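Local structure of core protein VP4 (Bluetongue virus, 2JHP) at residues F410-R415 against V432-W437; P422-V427 against F449-S454; I309-D314 against D365-V370. The protein builds and methylates the 5' cap of viral mRNA inside the bluetongue virus core, where it is one of the inner-capsid proteins. All blocks are in the same frame, centred on the assembly; numbering follows the deposited sequence.

Interaction 1. Residues F410-R415 against V432-W437. With SAH (S-adenosyl-L-homocysteine), chain B; GUN (guanine), chain E.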
loop_
_atom_site.group_PDB
_atom_site.type_symbol
_atom_site.label_atom_id
_atom_site.label_comp_id
_atom_site.label_asym_id
_atom_site.label_seq_id
_atom_site.Cartn_x
_atom_site.Cartn_y
_atom_site.Cartn_z
ATOM N N PHE A 410 3.832 2.160 -4.687
ATOM C CA PHE A 410 3.638 0.837 -5.255
ATOM C C PHE A 410 2.757 0.809 -6.499
ATOM O O PHE A 410 1.739 0.124 -6.522
ATOM C CB PHE A 410 3.087 -0.162 -4.204
ATOM C CG PHE A 410 3.857 -0.198 -2.926
ATOM C CD1 PHE A 410 3.332 0.374 -1.781
ATOM C CD2 PHE A 410 5.099 -0.812 -2.863
ATOM C CE1 PHE A 410 4.032 0.346 -0.594
ATOM C CE2 PHE A 410 5.811 -0.857 -1.669
ATOM C CZ PHE A 410 5.278 -0.272 -0.533
ATOM N N TYR A 411 3.149 1.548 -7.529
ATOM C CA TYR A 411 2.392 1.544 -8.767
ATOM C C TYR A 411 3.235 1.940 -9.972
ATOM O O TYR A 411 3.064 1.389 -11.061
ATOM C CB TYR A 411 1.122 2.415 -8.642
ATOM C CG TYR A 411 1.281 3.899 -8.926
ATOM C CD1 TYR A 411 1.191 4.388 -10.230
ATOM C CD2 TYR A 411 1.486 4.813 -7.887
ATOM C CE1 TYR A 411 1.318 5.756 -10.500
ATOM C CE2 TYR A 411 1.617 6.191 -8.139
ATOM C CZ TYR A 411 1.526 6.657 -9.443
ATOM O OH TYR A 411 1.669 7.999 -9.721
ATOM N N LEU A 412 4.141 2.891 -9.773
ATOM C CA LEU A 412 4.977 3.413 -10.864
ATOM C C LEU A 412 5.456 2.360 -11.874
ATOM O O LEU A 412 5.224 2.498 -13.070
ATOM C CB LEU A 412 6.167 4.174 -10.293
ATOM C CG LEU A 412 6.112 5.707 -10.146
ATOM C CD1 LEU A 412 4.809 6.337 -10.584
ATOM C CD2 LEU A 412 6.465 6.138 -8.743
ATOM N N THR A 413 6.091 1.301 -11.374
ATOM C CA THR A 413 6.774 0.323 -12.186
ATOM C C THR A 413 5.915 -0.892 -12.447
ATOM O O THR A 413 6.431 -1.968 -12.793
ATOM C CB THR A 413 8.046 -0.130 -11.501
ATOM O OG1 THR A 413 7.790 -0.331 -10.109
ATOM C CG2 THR A 413 9.152 0.917 -11.674
ATOM N N ASN A 414 4.601 -0.732 -12.263
ATOM C CA ASN A 414 3.607 -1.666 -12.782
ATOM C C ASN A 414 3.774 -1.778 -14.294
ATOM O O ASN A 414 4.091 -0.785 -14.960
ATOM C CB ASN A 414 2.190 -1.180 -12.480
ATOM C CG ASN A 414 1.714 -1.529 -11.069
ATOM O OD1 ASN A 414 0.514 -1.523 -10.811
ATOM N ND2 ASN A 414 2.645 -1.817 -10.157
ATOM N N ARG A 415 3.539 -2.977 -14.831
ATOM C CA ARG A 415 3.802 -3.265 -16.231
ATOM C C ARG A 415 3.018 -2.368 -17.208
ATOM O O ARG A 415 3.480 -2.118 -18.328
ATOM C CB ARG A 415 3.576 -4.749 -16.515
ATOM C CG ARG A 415 4.375 -5.278 -17.696
ATOM C CD ARG A 415 4.653 -6.782 -17.578
ATOM N NE ARG A 415 5.473 -7.082 -16.399
ATOM C CZ ARG A 415 6.803 -7.156 -16.397
ATOM N NH1 ARG A 415 7.500 -6.967 -17.514
ATOM N NH2 ARG A 415 7.439 -7.432 -15.270
ATOM N N VAL A 432 6.217 13.172 -2.356
ATOM C CA VAL A 432 6.648 13.218 -0.957
ATOM C C VAL A 432 7.259 11.883 -0.598
ATOM O O VAL A 432 8.183 11.811 0.206
ATOM C CB VAL A 432 5.494 13.536 0.023
ATOM C CG1 VAL A 432 5.975 13.485 1.456
ATOM C CG2 VAL A 432 4.897 14.904 -0.269
ATOM N N ILE A 433 6.708 10.831 -1.195
ATOM C CA ILE A 433 7.193 9.467 -1.040
ATOM C C ILE A 433 6.733 8.656 -2.235
ATOM O O ILE A 433 5.536 8.570 -2.523
ATOM C CB ILE A 433 6.763 8.788 0.303
ATOM C CG1 ILE A 433 7.407 7.395 0.403
ATOM C CG2 ILE A 433 5.252 8.751 0.463
ATOM C CD1 ILE A 433 7.391 6.774 1.787
ATOM N N ALA A 434 7.696 8.088 -2.948
ATOM C CA ALA A 434 7.393 7.262 -4.113
ATOM C C ALA A 434 8.243 5.989 -4.095
ATOM O O ALA A 434 9.335 5.969 -3.510
ATOM C CB ALA A 434 7.613 8.059 -5.386
ATOM N N THR A 435 7.726 4.924 -4.697
ATOM C CA THR A 435 8.471 3.667 -4.799
ATOM C C THR A 435 8.646 3.227 -6.247
ATOM O O THR A 435 7.809 3.512 -7.090
ATOM C CB THR A 435 7.791 2.511 -4.037
ATOM O OG1 THR A 435 6.464 2.336 -4.537
ATOM C CG2 THR A 435 7.767 2.768 -2.546
ATOM N N ALA A 436 9.744 2.527 -6.504
ATOM C CA ALA A 436 9.998 1.921 -7.793
ATOM C C ALA A 436 10.686 0.574 -7.611
ATOM O O ALA A 436 11.616 0.424 -6.822
ATOM C CB ALA A 436 10.841 2.837 -8.663
ATOM N N TRP A 437 10.210 -0.407 -8.352
ATOM C CA TRP A 437 10.773 -1.742 -8.319
ATOM C C TRP A 437 12.141 -1.819 -9.039
ATOM O O TRP A 437 12.265 -1.370 -10.181
ATOM C CB TRP A 437 9.784 -2.710 -8.967
ATOM C CG TRP A 437 10.233 -4.099 -8.951
ATOM C CD1 TRP A 437 10.906 -4.752 -9.944
ATOM C CD2 TRP A 437 10.054 -5.052 -7.901
ATOM N NE1 TRP A 437 11.143 -6.060 -9.584
ATOM C CE2 TRP A 437 10.635 -6.265 -8.330
ATOM C CE3 TRP A 437 9.446 -5.006 -6.647
ATOM C CZ2 TRP A 437 10.631 -7.419 -7.548
ATOM C CZ3 TRP A 437 9.447 -6.148 -5.858
ATOM C CH2 TRP A 437 10.035 -7.346 -6.317
HETATM N N SAH B . -0.725 2.417 -3.935
HETATM C CA SAH B . -1.321 1.285 -3.159
HETATM C CB SAH B . -1.693 0.053 -3.992
HETATM C CG SAH B . -0.969 -0.234 -5.294
HETATM S SD SAH B . -1.832 -1.529 -6.225
HETATM C C SAH B . -0.482 0.890 -1.954
HETATM O O SAH B . 0.032 1.754 -1.241
HETATM O OXT SAH B . -0.328 -0.292 -1.646
HETATM C "C5'" SAH B . -1.417 -0.690 -7.781
HETATM C "C4'" SAH B . -2.591 0.068 -8.378
HETATM O "O4'" SAH B . -2.144 1.212 -9.079
HETATM C "C3'" SAH B . -3.392 -0.777 -9.364
HETATM O "O3'" SAH B . -4.761 -0.515 -9.105
HETATM C "C2'" SAH B . -3.025 -0.216 -10.730
HETATM O "O2'" SAH B . -4.083 -0.268 -11.648
HETATM C "C1'" SAH B . -2.697 1.238 -10.391
HETATM N N9 SAH B . -1.799 1.877 -11.379
HETATM C C8 SAH B . -0.748 1.301 -12.053
HETATM N N7 SAH B . -0.191 2.233 -12.869
HETATM C C5 SAH B . -0.870 3.396 -12.728
HETATM C C6 SAH B . -0.727 4.660 -13.307
HETATM N N6 SAH B . 0.240 4.888 -14.193
HETATM N N1 SAH B . -1.584 5.685 -12.951
HETATM C C2 SAH B . -2.584 5.458 -12.021
HETATM N N3 SAH B . -2.729 4.208 -11.444
HETATM C C4 SAH B . -1.888 3.189 -11.790
HETATM N N9 GUN E . 0.947 -3.453 0.790
HETATM C C8 GUN E . 0.013 -3.466 -0.161
HETATM N N7 GUN E . 0.582 -3.777 -1.330
HETATM C C5 GUN E . 1.885 -3.968 -1.126
HETATM C C6 GUN E . 2.951 -4.307 -1.961
HETATM O O6 GUN E . 2.773 -4.496 -3.164
HETATM N N1 GUN E . 4.235 -4.433 -1.416
HETATM C C2 GUN E . 4.404 -4.207 -0.041
HETATM N N2 GUN E . 5.599 -4.318 0.508
HETATM N N3 GUN E . 3.354 -3.881 0.733
HETATM C C4 GUN E . 2.116 -3.760 0.229
HETATM O O HOH W 1 4.993 3.784 -7.153
#

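Interaction 2. Residues P422-V427 against F449-S454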
loop_
_atom_site.group_PDB
_atom_site.type_symbol
_atom_site.label_atom_id
_atom_site.label_comp_id
_atom_site.label_asym_id
_atom_site.label_seq_id
_atom_site.Cartn_x
_atom_site.Cartn_y
_atom_site.Cartn_z
ATOM N N PRO A 422 10.757 8.590 -18.199
ATOM C CA PRO A 422 10.802 10.036 -18.004
ATOM C C PRO A 422 9.742 10.522 -17.023
ATOM O O PRO A 422 10.073 11.228 -16.067
ATOM C CB PRO A 422 10.525 10.596 -19.405
ATOM C CG PRO A 422 11.041 9.530 -20.342
ATOM C CD PRO A 422 10.772 8.219 -19.629
ATOM N N SER A 423 8.488 10.126 -17.238
ATOM C CA SER A 423 7.387 10.661 -16.442
ATOM C C SER A 423 7.362 10.000 -15.072
ATOM O O SER A 423 6.812 10.563 -14.119
ATOM C CB SER A 423 6.043 10.507 -17.171
ATOM O OG SER A 423 5.690 9.139 -17.295
ATOM N N ILE A 424 7.956 8.805 -14.989
ATOM C CA ILE A 424 8.149 8.105 -13.719
ATOM C C ILE A 424 9.139 8.893 -12.873
ATOM O O ILE A 424 8.845 9.233 -11.738
ATOM C CB ILE A 424 8.616 6.616 -13.916
ATOM C CG1 ILE A 424 7.467 5.758 -14.477
ATOM C CG2 ILE A 424 9.182 6.020 -12.609
ATOM C CD1 ILE A 424 7.851 4.332 -14.839
ATOM N N TYR A 425 10.296 9.209 -13.446
ATOM C CA TYR A 425 11.305 10.003 -12.744
ATOM C C TYR A 425 10.790 11.403 -12.398
ATOM O O TYR A 425 11.125 11.952 -11.353
ATOM C CB TYR A 425 12.620 10.052 -13.540
ATOM C CG TYR A 425 13.351 8.725 -13.557
ATOM C CD1 TYR A 425 13.536 8.010 -14.747
ATOM C CD2 TYR A 425 13.836 8.169 -12.373
ATOM C CE1 TYR A 425 14.196 6.763 -14.750
ATOM C CE2 TYR A 425 14.489 6.918 -12.372
ATOM C CZ TYR A 425 14.670 6.236 -13.552
ATOM O OH TYR A 425 15.316 5.039 -13.489
ATOM N N GLU A 426 9.947 11.951 -13.269
ATOM C CA GLU A 426 9.290 13.232 -13.029
ATOM C C GLU A 426 8.413 13.171 -11.774
ATOM O O GLU A 426 8.344 14.136 -11.018
ATOM C CB GLU A 426 8.467 13.652 -14.250
ATOM C CG GLU A 426 8.253 15.153 -14.402
ATOM C CD GLU A 426 9.208 15.804 -15.403
ATOM O OE1 GLU A 426 9.390 15.232 -16.506
ATOM O OE2 GLU A 426 9.761 16.897 -15.106
ATOM N N VAL A 427 7.758 12.037 -11.540
ATOM C CA VAL A 427 7.030 11.828 -10.284
ATOM C C VAL A 427 7.972 11.745 -9.069
ATOM O O VAL A 427 7.758 12.425 -8.062
ATOM C CB VAL A 427 6.126 10.580 -10.338
ATOM C CG1 VAL A 427 5.573 10.260 -8.963
ATOM C CG2 VAL A 427 5.000 10.790 -11.319
ATOM N N PHE A 449 8.225 -4.247 -13.691
ATOM C CA PHE A 449 9.511 -4.211 -14.355
ATOM C C PHE A 449 10.485 -3.448 -13.465
ATOM O O PHE A 449 10.091 -2.537 -12.731
ATOM C CB PHE A 449 9.390 -3.578 -15.741
ATOM C CG PHE A 449 9.015 -2.114 -15.725
ATOM C CD1 PHE A 449 10.003 -1.110 -15.691
ATOM C CD2 PHE A 449 7.684 -1.728 -15.772
ATOM C CE1 PHE A 449 9.668 0.224 -15.699
ATOM C CE2 PHE A 449 7.352 -0.369 -15.771
ATOM C CZ PHE A 449 8.349 0.595 -15.733
ATOM N N ALA A 450 11.755 -3.836 -13.530
ATOM C CA ALA A 450 12.819 -3.234 -12.733
ATOM C C ALA A 450 13.476 -2.038 -13.419
ATOM O O ALA A 450 13.883 -2.130 -14.564
ATOM C CB ALA A 450 13.869 -4.287 -12.393
ATOM N N LEU A 451 13.571 -0.919 -12.702
ATOM C CA LEU A 451 14.394 0.224 -13.113
ATOM C C LEU A 451 15.839 -0.103 -12.769
ATOM O O LEU A 451 16.098 -0.668 -11.715
ATOM C CB LEU A 451 13.981 1.509 -12.372
ATOM C CG LEU A 451 12.644 2.192 -12.660
ATOM C CD1 LEU A 451 12.580 3.550 -12.002
ATOM C CD2 LEU A 451 12.373 2.294 -14.162
ATOM N N PRO A 452 16.785 0.199 -13.678
ATOM C CA PRO A 452 18.192 0.009 -13.312
ATOM C C PRO A 452 18.550 0.815 -12.075
ATOM O O PRO A 452 18.319 2.017 -12.049
ATOM C CB PRO A 452 18.944 0.528 -14.554
ATOM C CG PRO A 452 17.983 0.367 -15.675
ATOM C CD PRO A 452 16.645 0.661 -15.078
ATOM N N ARG A 453 19.086 0.154 -11.054
ATOM C CA ARG A 453 19.486 0.817 -9.796
ATOM C C ARG A 453 20.396 2.030 -9.959
ATOM O O ARG A 453 20.199 3.052 -9.304
ATOM C CB ARG A 453 20.173 -0.163 -8.856
ATOM C CG ARG A 453 19.240 -1.145 -8.200
ATOM C CD ARG A 453 19.978 -1.899 -7.143
ATOM N NE ARG A 453 19.101 -2.830 -6.467
ATOM C CZ ARG A 453 18.850 -4.070 -6.885
ATOM N NH1 ARG A 453 18.021 -4.836 -6.189
ATOM N NH2 ARG A 453 19.424 -4.536 -7.994
ATOM N N SER A 454 21.400 1.904 -10.819
ATOM C CA SER A 454 22.373 2.969 -11.011
ATOM C C SER A 454 21.717 4.176 -11.657
ATOM O O SER A 454 22.054 5.311 -11.337
ATOM C CB SER A 454 23.565 2.487 -11.835
ATOM O OG SER A 454 23.184 2.177 -13.165
#

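Interaction 3. Residues I309-D314 against D365-V370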
loop_
_atom_site.group_PDB
_atom_site.type_symbol
_atom_site.label_atom_id
_atom_site.label_comp_id
_atom_site.label_asym_id
_atom_site.label_seq_id
_atom_site.Cartn_x
_atom_site.Cartn_y
_atom_site.Cartn_z
ATOM N N ILE A 309 -35.307 -7.054 -10.487
ATOM C CA ILE A 309 -35.644 -7.194 -11.905
ATOM C C ILE A 309 -37.006 -7.869 -12.069
ATOM O O ILE A 309 -37.222 -8.965 -11.543
ATOM C CB ILE A 309 -34.605 -8.037 -12.664
ATOM C CG1 ILE A 309 -33.207 -7.766 -12.116
ATOM C CG2 ILE A 309 -34.698 -7.769 -14.175
ATOM C CD1 ILE A 309 -32.245 -8.932 -12.230
ATOM N N PRO A 310 -37.928 -7.208 -12.794
ATOM C CA PRO A 310 -39.275 -7.727 -13.089
ATOM C C PRO A 310 -39.264 -9.015 -13.925
ATOM O O PRO A 310 -38.273 -9.311 -14.599
ATOM C CB PRO A 310 -39.927 -6.583 -13.872
ATOM C CG PRO A 310 -38.777 -5.783 -14.423
ATOM C CD PRO A 310 -37.716 -5.863 -13.368
ATOM N N ASN A 311 -40.355 -9.772 -13.877
ATOM C CA ASN A 311 -40.445 -11.034 -14.604
ATOM C C ASN A 311 -41.199 -10.877 -15.913
ATOM O O ASN A 311 -40.859 -11.499 -16.921
ATOM C CB ASN A 311 -41.126 -12.101 -13.744
ATOM C CG ASN A 311 -40.402 -12.353 -12.432
ATOM O OD1 ASN A 311 -39.315 -11.808 -12.180
ATOM N ND2 ASN A 311 -41.007 -13.190 -11.586
ATOM N N SER A 312 -42.227 -10.036 -15.878
ATOM C CA SER A 312 -43.106 -9.819 -17.015
ATOM C C SER A 312 -42.460 -8.927 -18.071
ATOM O O SER A 312 -42.483 -9.249 -19.258
ATOM C CB SER A 312 -44.426 -9.216 -16.541
ATOM O OG SER A 312 -44.893 -9.901 -15.391
ATOM N N LYS A 313 -41.881 -7.812 -17.632
ATOM C CA LYS A 313 -41.270 -6.833 -18.532
ATOM C C LYS A 313 -39.930 -7.318 -19.073
ATOM O O LYS A 313 -39.076 -7.777 -18.314
ATOM C CB LYS A 313 -41.110 -5.488 -17.815
ATOM C CG LYS A 313 -42.428 -4.761 -17.567
ATOM C CD LYS A 313 -42.458 -4.068 -16.212
ATOM C CE LYS A 313 -43.864 -3.557 -15.911
ATOM N NZ LYS A 313 -44.051 -3.255 -14.457
ATOM N N ASP A 314 -39.760 -7.223 -20.390
ATOM C CA ASP A 314 -38.510 -7.595 -21.053
ATOM C C ASP A 314 -37.554 -6.415 -21.159
ATOM O O ASP A 314 -36.332 -6.584 -21.184
ATOM C CB ASP A 314 -38.788 -8.187 -22.435
ATOM C CG ASP A 314 -38.852 -9.701 -22.408
ATOM O OD1 ASP A 314 -38.017 -10.300 -21.678
ATOM O OD2 ASP A 314 -39.735 -10.290 -23.102
ATOM N N ASP A 365 -29.906 -8.940 -20.142
ATOM C CA ASP A 365 -28.497 -8.645 -19.899
ATOM C C ASP A 365 -28.263 -8.385 -18.416
ATOM O O ASP A 365 -27.157 -8.573 -17.882
ATOM C CB ASP A 365 -28.062 -7.440 -20.728
ATOM C CG ASP A 365 -28.165 -7.696 -22.214
ATOM O OD1 ASP A 365 -27.451 -8.589 -22.723
ATOM O OD2 ASP A 365 -28.965 -6.999 -22.871
ATOM N N VAL A 366 -29.330 -7.943 -17.764
ATOM C CA VAL A 366 -29.343 -7.733 -16.335
ATOM C C VAL A 366 -29.640 -9.072 -15.629
ATOM O O VAL A 366 -29.374 -9.247 -14.443
ATOM C CB VAL A 366 -30.313 -6.560 -16.004
ATOM C CG1 VAL A 366 -31.325 -6.928 -14.949
ATOM C CG2 VAL A 366 -29.517 -5.303 -15.606
ATOM N N ARG A 367 -30.151 -10.027 -16.399
ATOM C CA ARG A 367 -30.391 -11.392 -15.934
ATOM C C ARG A 367 -29.078 -12.176 -15.937
ATOM O O ARG A 367 -28.815 -12.956 -15.021
ATOM C CB ARG A 367 -31.428 -12.065 -16.833
ATOM C CG ARG A 367 -32.192 -13.223 -16.222
ATOM C CD ARG A 367 -33.693 -13.074 -16.486
ATOM N NE ARG A 367 -34.268 -12.065 -15.589
ATOM C CZ ARG A 367 -35.491 -11.545 -15.704
ATOM N NH1 ARG A 367 -36.310 -11.912 -16.696
ATOM N NH2 ARG A 367 -35.896 -10.641 -14.818
ATOM N N LYS A 368 -28.260 -11.951 -16.968
ATOM C CA LYS A 368 -26.935 -12.561 -17.073
ATOM C C LYS A 368 -26.032 -12.163 -15.920
ATOM O O LYS A 368 -25.303 -13.002 -15.387
ATOM C CB LYS A 368 -26.246 -12.191 -18.391
ATOM C CG LYS A 368 -26.035 -13.358 -19.355
ATOM C CD LYS A 368 -24.836 -14.247 -18.977
ATOM C CE LYS A 368 -24.895 -15.595 -19.700
ATOM N NZ LYS A 368 -23.757 -16.488 -19.355
ATOM N N MET A 369 -26.069 -10.888 -15.541
ATOM C CA MET A 369 -25.183 -10.399 -14.492
ATOM C C MET A 369 -25.306 -11.250 -13.227
ATOM O O MET A 369 -24.299 -11.745 -12.707
ATOM C CB MET A 369 -25.442 -8.919 -14.191
ATOM C CG MET A 369 -24.879 -7.971 -15.227
ATOM S SD MET A 369 -24.598 -6.312 -14.579
ATOM C CE MET A 369 -26.254 -5.653 -14.541
ATOM N N VAL A 370 -26.544 -11.427 -12.759
ATOM C CA VAL A 370 -26.854 -12.295 -11.625
ATOM C C VAL A 370 -26.210 -13.671 -11.818
ATOM O O VAL A 370 -25.458 -14.139 -10.969
ATOM C CB VAL A 370 -28.382 -12.451 -11.440
ATOM C CG1 VAL A 370 -28.711 -13.533 -10.390
ATOM C CG2 VAL A 370 -29.028 -11.108 -11.087
#

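Interaction 1. Residues F410-R415 against V432-W437
Phe410 and Thr435 meet through both backbone and ring. Thr435 OG1 sits between its own backbone N and carbonyl carbon (chi1 57°), a rotamer that aims it at the amide of Phe410, and it accepts a short hydrogen bond from Phe410 N at 2.6 Å with an N-H...O angle of 155°. The other branch, CG2, lies over one face of the Phe410 ring, offset toward the rim. Guanine takes the opposite face, its N1 3.9 Å from Phe410 CE2, so the ring is held between the methyl group and the base. A carboxylate oxygen of S-adenosyl-L-homocysteine comes to the ring edge, SAH O lying 3.6 Å from Phe410 CD1.

Farther along, Thr413 crosses Trp437 at about a right angle. Its OG1 receives Trp437 N at 3.0 Å in a nearly straight bond (166°) and is also hydrogen-bonded to Asp448. Between these two links, a water accepts from Leu412 N and donates to Thr435 O, while Leu412 CD2 packs 4.0 Å from Ala434 CB. On the ligand side of the type I turn Tyr411-Asn414, Tyr411 CD1 approaches the adenine obliquely, 3.4 Å from SAH C5.

The loop follows strand 406-408, the fourth strand of a Rossmann-like methyltransferase sheet, and leans on the fifth, 433-437. Helix 114-128 packs against Phe410 through Phe117 and against Ile433 through Tyr124 and Ala125; strand 499-503 runs antiparallel to 433-437 on its other side and brings Phe499 edge-to-face with both Phe410 and Trp437.

Interaction 2. Residues P422-V427 against F449-S454
Leu451 CD1 is touched by two side chains of helix 421-430, Ile424 and Tyr425. Tyr425 meets it tip to tip, with the phenol oxygen OH 3.5 Å from Leu451 CD1 and the ring carbon CZ 3.7 Å from the same methyl; the ring approaches obliquely. Ile424 CG2 touches that methyl more lightly, at 4.2 Å from Leu451 CD1. The other branch of Ile424 points elsewhere: CG1 lies anti to the carbonyl carbon (chi1 -71°), and CD1 beyond it reaches the ring edge of Phe449, 3.9 Å from CZ, again tip to tip. Ile424 and Leu451 are buried, and they meet through carbon atoms.

Away from this centre the fit is slack. The backbones stay well apart, the nearest CA atoms, of Ile424 and Leu451, being 10.1 Å from each other. Tyr425, Phe449 and Pro452 all keep some exposure to solvent, and Pro452 merely borders the contact, its O 4.5 Å from Tyr425 OH.

Pro452 is the N-cap of helix 453-460, whose residues Thr455, Val456 and Asn459 also touch Tyr425. Helix 421-430 rests on the loop that leads into that next helix, while Val427 packs on strand 406-408.

Interaction 3. Residues I309-D314 against D365-V370
The guanidinium of Arg367 presents its edge to the 309-314 loop, with Pro310 O lying in the plane of the group. NH2 donates to that carbonyl oxygen, Arg367 NH2 to Pro310 O being 2.7 Å at an N-H...O angle of 163°, although the donor sits 31° out of the carbonyl plane. Ile309 CG2 comes to the same nitrogen obliquely, 3.2 Å from Arg367 NH2. The side chain reaches the loop by leaving the helix with CG anti to the backbone N (chi1 -157°) and then bending at chi2 and chi3. Asp314 OD1 stays 5.5 Å from Arg367 NH1, so its opposite charge could act on the guanidinium only at a distance.

Loop and helix belong to a second methyltransferase-like domain with a Rossmann-type sheet: the loop leaves strand 302-308, the fifth strand, and helix 363-373 packs on the neighbouring antiparallel strand 335-341 through Val366, Met369 and Val370, all touching Leu336.

Next to the polar link, the side chains of Ile309 and Val366 lie alongside each other, pointing opposite ways, with Ile309 CD1 resting 3.5 Å from Val366 CG1. The same CD1 touches the next helical turn, 4.0 Å from Val370 CG2. Tyr334, paired by backbone with Ile309, also touches Arg367 and Val370. At the far end of the loop, Ser363 OG is hydrogen-bonded to Lys313 O.

In the fold
Interactions 1 and 2 are neighbours, their centres 9 Å apart and their segments alternating along the chain. Two probable backbone hydrogen bonds join them: Thr413 O to Phe449 N at 3.0 Å and Trp437 O to Leu451 N at 2.9 Å. Interaction 1 lines the site that holds both S-adenosyl-L-homocysteine and guanine; interaction 2 lies farther from the ligands, with the side chain of Ile424 about 7 Å from the S-adenosyl-L-homocysteine and that of Phe449 about 14 Å from guanine. Interaction 3 is in the other methyltransferase-like domain, which binds its own S-adenosyl-L-homocysteine. Its centre is 43 Å from that of interaction 1, with nearest atoms about 26 Å apart.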